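Local coordinates for protein telomerase reverse transcriptase (Candida albicans SC5314, PDB 6ZDQ) that probably extends telomeres as a reverse transcriptase, adding short DNA repeats to chromosome ends by copying a template within telomerase RNA, at residues Ile333-Met338 / Lys530-Asn535. Numbering follows the deposited sequence.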
ATOM      1  N   ILE A 333      -7.562  -5.077  31.019  1.00127.57           N
ATOM      2  CA  ILE A 333      -7.407  -4.676  29.625  1.00120.15           C
ATOM      3  C   ILE A 333      -8.736  -4.845  28.901  1.00121.18           C
ATOM      4  O   ILE A 333      -9.536  -5.733  29.219  1.00132.74           O
ATOM      5  CB  ILE A 333      -6.280  -5.474  28.933  1.00119.37           C
ATOM      6  CG1 ILE A 333      -4.980  -5.366  29.732  1.00119.88           C
ATOM      7  CG2 ILE A 333      -6.033  -4.953  27.530  1.00116.65           C
ATOM      8  CD1 ILE A 333      -4.693  -6.557  30.614  1.00149.78           C
ATOM      9  N   LEU A 334      -8.974  -3.983  27.908  1.00119.68           N
ATOM     10  CA  LEU A 334     -10.221  -4.001  27.143  1.00120.95           C
ATOM     11  C   LEU A 334      -9.893  -3.651  25.692  1.00131.27           C
ATOM     12  O   LEU A 334      -9.621  -2.488  25.379  1.00115.34           O
ATOM     13  CB  LEU A 334     -11.241  -3.039  27.736  1.00118.22           C
ATOM     14  CG  LEU A 334     -12.276  -3.674  28.667  1.00121.11           C
ATOM     15  CD1 LEU A 334     -13.264  -2.637  29.142  1.00144.03           C
ATOM     16  CD2 LEU A 334     -13.011  -4.801  27.969  1.00138.47           C
ATOM     17  N   LYS A 335      -9.912  -4.660  24.822  1.00117.18           N
ATOM     18  CA  LYS A 335      -9.638  -4.487  23.398  1.00119.64           C
ATOM     19  C   LYS A 335     -10.934  -4.708  22.625  1.00115.33           C
ATOM     20  O   LYS A 335     -11.480  -5.816  22.625  1.00128.84           O
ATOM     21  CB  LYS A 335      -8.546  -5.448  22.928  1.00115.85           C
ATOM     22  CG  LYS A 335      -8.084  -5.224  21.495  1.00110.32           C
ATOM     23  CD  LYS A 335      -8.781  -6.156  20.517  1.00137.84           C
ATOM     24  CE  LYS A 335      -8.302  -5.910  19.097  1.00123.72           C
ATOM     25  NZ  LYS A 335      -8.949  -6.827  18.120  1.00155.24           N
ATOM     26  N   PHE A 336     -11.423  -3.655  21.973  1.00111.39           N
ATOM     27  CA  PHE A 336     -12.618  -3.747  21.146  1.00121.81           C
ATOM     28  C   PHE A 336     -12.442  -2.881  19.905  1.00109.24           C
ATOM     29  O   PHE A 336     -11.566  -2.016  19.844  1.00107.91           O
ATOM     30  CB  PHE A 336     -13.884  -3.342  21.916  1.00119.67           C
ATOM     31  CG  PHE A 336     -13.874  -1.927  22.420  1.00128.69           C
ATOM     32  CD1 PHE A 336     -13.192  -1.593  23.579  1.00121.20           C
ATOM     33  CD2 PHE A 336     -14.570  -0.934  21.750  1.00130.06           C
ATOM     34  CE1 PHE A 336     -13.192  -0.295  24.051  1.00123.14           C
ATOM     35  CE2 PHE A 336     -14.574   0.368  22.217  1.00119.15           C
ATOM     36  CZ  PHE A 336     -13.885   0.686  23.371  1.00120.56           C
ATOM     37  N   ASP A 337     -13.288  -3.131  18.908  1.00126.86           N
ATOM     38  CA  ASP A 337     -13.215  -2.430  17.636  1.00132.39           C
ATOM     39  C   ASP A 337     -14.619  -2.211  17.090  1.00123.16           C
ATOM     40  O   ASP A 337     -15.584  -2.846  17.522  1.00118.29           O
ATOM     41  CB  ASP A 337     -12.365  -3.195  16.612  1.00122.16           C
ATOM     42  CG  ASP A 337     -12.967  -4.535  16.238  1.00140.98           C
ATOM     43  OD1 ASP A 337     -13.279  -5.329  17.151  1.00123.63           O
ATOM     44  OD2 ASP A 337     -13.138  -4.789  15.027  1.00144.80           O
ATOM     45  N   MET A 338     -14.719  -1.295  16.131  1.00115.52           N
ATOM     46  CA  MET A 338     -15.988  -0.933  15.514  1.00122.46           C
ATOM     47  C   MET A 338     -16.115  -1.620  14.160  1.00124.31           C
ATOM     48  O   MET A 338     -15.190  -1.566  13.341  1.00115.50           O
ATOM     49  CB  MET A 338     -16.096   0.584  15.349  1.00118.41           C
ATOM     50  CG  MET A 338     -15.864   1.361  16.637  1.00118.71           C
ATOM     51  SD  MET A 338     -17.062   0.953  17.920  1.00119.63           S
ATOM     52  CE  MET A 338     -16.334   1.761  19.341  1.00109.00           C
ATOM     53  N   LYS A 530     -15.722  -9.776  18.454  1.00145.18           N
ATOM     54  CA  LYS A 530     -14.269  -9.656  18.428  1.00144.69           C
ATOM     55  C   LYS A 530     -13.723  -8.839  19.597  1.00151.89           C
ATOM     56  O   LYS A 530     -12.573  -8.387  19.547  1.00143.03           O
ATOM     57  CB  LYS A 530     -13.815  -9.056  17.095  1.00149.83           C
ATOM     58  CG  LYS A 530     -12.485  -9.607  16.592  1.00164.57           C
ATOM     59  CD  LYS A 530     -12.215  -9.209  15.147  1.00147.44           C
ATOM     60  CE  LYS A 530     -11.966  -7.717  15.015  1.00151.14           C
ATOM     61  NZ  LYS A 530     -10.774  -7.277  15.790  1.00154.69           N
ATOM     62  N   THR A 531     -14.521  -8.639  20.645  1.00136.08           N
ATOM     63  CA  THR A 531     -14.085  -7.886  21.817  1.00129.58           C
ATOM     64  C   THR A 531     -13.275  -8.799  22.733  1.00115.73           C
ATOM     65  O   THR A 531     -13.809  -9.760  23.295  1.00132.07           O
ATOM     66  CB  THR A 531     -15.287  -7.303  22.554  1.00129.13           C
ATOM     67  OG1 THR A 531     -15.966  -6.372  21.702  1.00135.56           O
ATOM     68  CG2 THR A 531     -14.841  -6.589  23.823  1.00119.58           C
ATOM     69  N   VAL A 532     -11.988  -8.494  22.890  1.00116.16           N
ATOM     70  CA  VAL A 532     -11.097  -9.251  23.761  1.00122.82           C
ATOM     71  C   VAL A 532     -11.144  -8.648  25.158  1.00123.33           C
ATOM     72  O   VAL A 532     -11.141  -7.422  25.321  1.00141.11           O
ATOM     73  CB  VAL A 532      -9.662  -9.256  23.199  1.00132.55           C
ATOM     74  CG1 VAL A 532      -8.755 -10.138  24.044  1.00125.67           C
ATOM     75  CG2 VAL A 532      -9.663  -9.713  21.747  1.00120.73           C
ATOM     76  N   VAL A 533     -11.183  -9.509  26.174  1.00130.21           N
ATOM     77  CA  VAL A 533     -11.317  -9.091  27.564  1.00128.57           C
ATOM     78  C   VAL A 533     -10.282  -9.826  28.404  1.00142.03           C
ATOM     79  O   VAL A 533     -10.178 -11.055  28.331  1.00174.14           O
ATOM     80  CB  VAL A 533     -12.736  -9.357  28.104  1.00131.78           C
ATOM     81  CG1 VAL A 533     -12.758  -9.265  29.622  1.00142.37           C
ATOM     82  CG2 VAL A 533     -13.730  -8.381  27.495  1.00136.52           C
ATOM     83  N   VAL A 534      -9.523  -9.074  29.201  1.00147.06           N
ATOM     84  CA  VAL A 534      -8.610  -9.635  30.193  1.00159.10           C
ATOM     85  C   VAL A 534      -8.866  -8.926  31.516  1.00157.36           C
ATOM     86  O   VAL A 534      -8.698  -7.704  31.612  1.00144.93           O
ATOM     87  CB  VAL A 534      -7.137  -9.495  29.779  1.00151.57           C
ATOM     88  CG1 VAL A 534      -6.226  -9.824  30.953  1.00137.13           C
ATOM     89  CG2 VAL A 534      -6.833 -10.409  28.609  1.00156.18           C
ATOM     90  N   ASN A 535      -9.263  -9.689  32.531  1.00174.07           N
ATOM     91  CA  ASN A 535      -9.600  -9.142  33.839  1.00174.81           C
ATOM     92  C   ASN A 535      -9.084 -10.098  34.906  1.00185.38           C
ATOM     93  O   ASN A 535      -8.268 -10.984  34.633  1.00184.51           O
ATOM     94  CB  ASN A 535     -11.110  -8.904  33.962  1.00181.32           C
ATOM     95  CG  ASN A 535     -11.910 -10.188  33.902  1.00193.10           C
ATOM     96  OD1 ASN A 535     -12.221 -10.789  34.931  1.00208.39           O
ATOM     97  ND2 ASN A 535     -12.249 -10.618  32.692  1.00192.31           N
TER
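In the palm of the reverse transcriptase domain, strand 332-337 lies inside a four-stranded antiparallel sheet, with strand 496-501 on one flank and the outermost strand 532-534 on the other. By family resemblance, strand 332-337 with D337 corresponds to motif A of the palm, and strand 496-501, beginning at D496, to motif C. The axes of 333-337 and 532-534 run antiparallel, 176° apart. I333 pairs with V534 and K335 with V532 in hydrogen-bonded pairs, and L334 faces V533 in the non-hydrogen-bonded pair between them. Of the four backbone bonds, V532 N approaches K335 O nearly along the C=O axis (2.7 Å); the one from V534 N to I333 O is weak.

Side chains alternate between the two faces. I333 and V534 run alongside each other in the same direction, and the tip CD1 of I333 rests 3.6 Å from V534 CG1; both also touch I543 of strand 542-544. On the other face L334 and V533 are likewise aligned, L334 CD2 meeting V533 CG2 at 3.7 Å where both residues touch Y507 of helix 504-514. K335, with CG anti to the backbone N (chi1 -173°), bends at chi2 and slants across V532, its CD reaching V532 CG2.

Beyond the paired residues, T531 OG1 is hydrogen-bonded to N527 O. K530 curls at chi3 and chi4 and lies roughly perpendicular to the D337 side chain, its NZ forming a salt bridge of 3.5 Å with D337 OD1. K530 NZ also lies near K335 NZ, a like charge to which it is not hydrogen-bonded; K335 NZ itself makes a long, weak ion pair with D496 OD2.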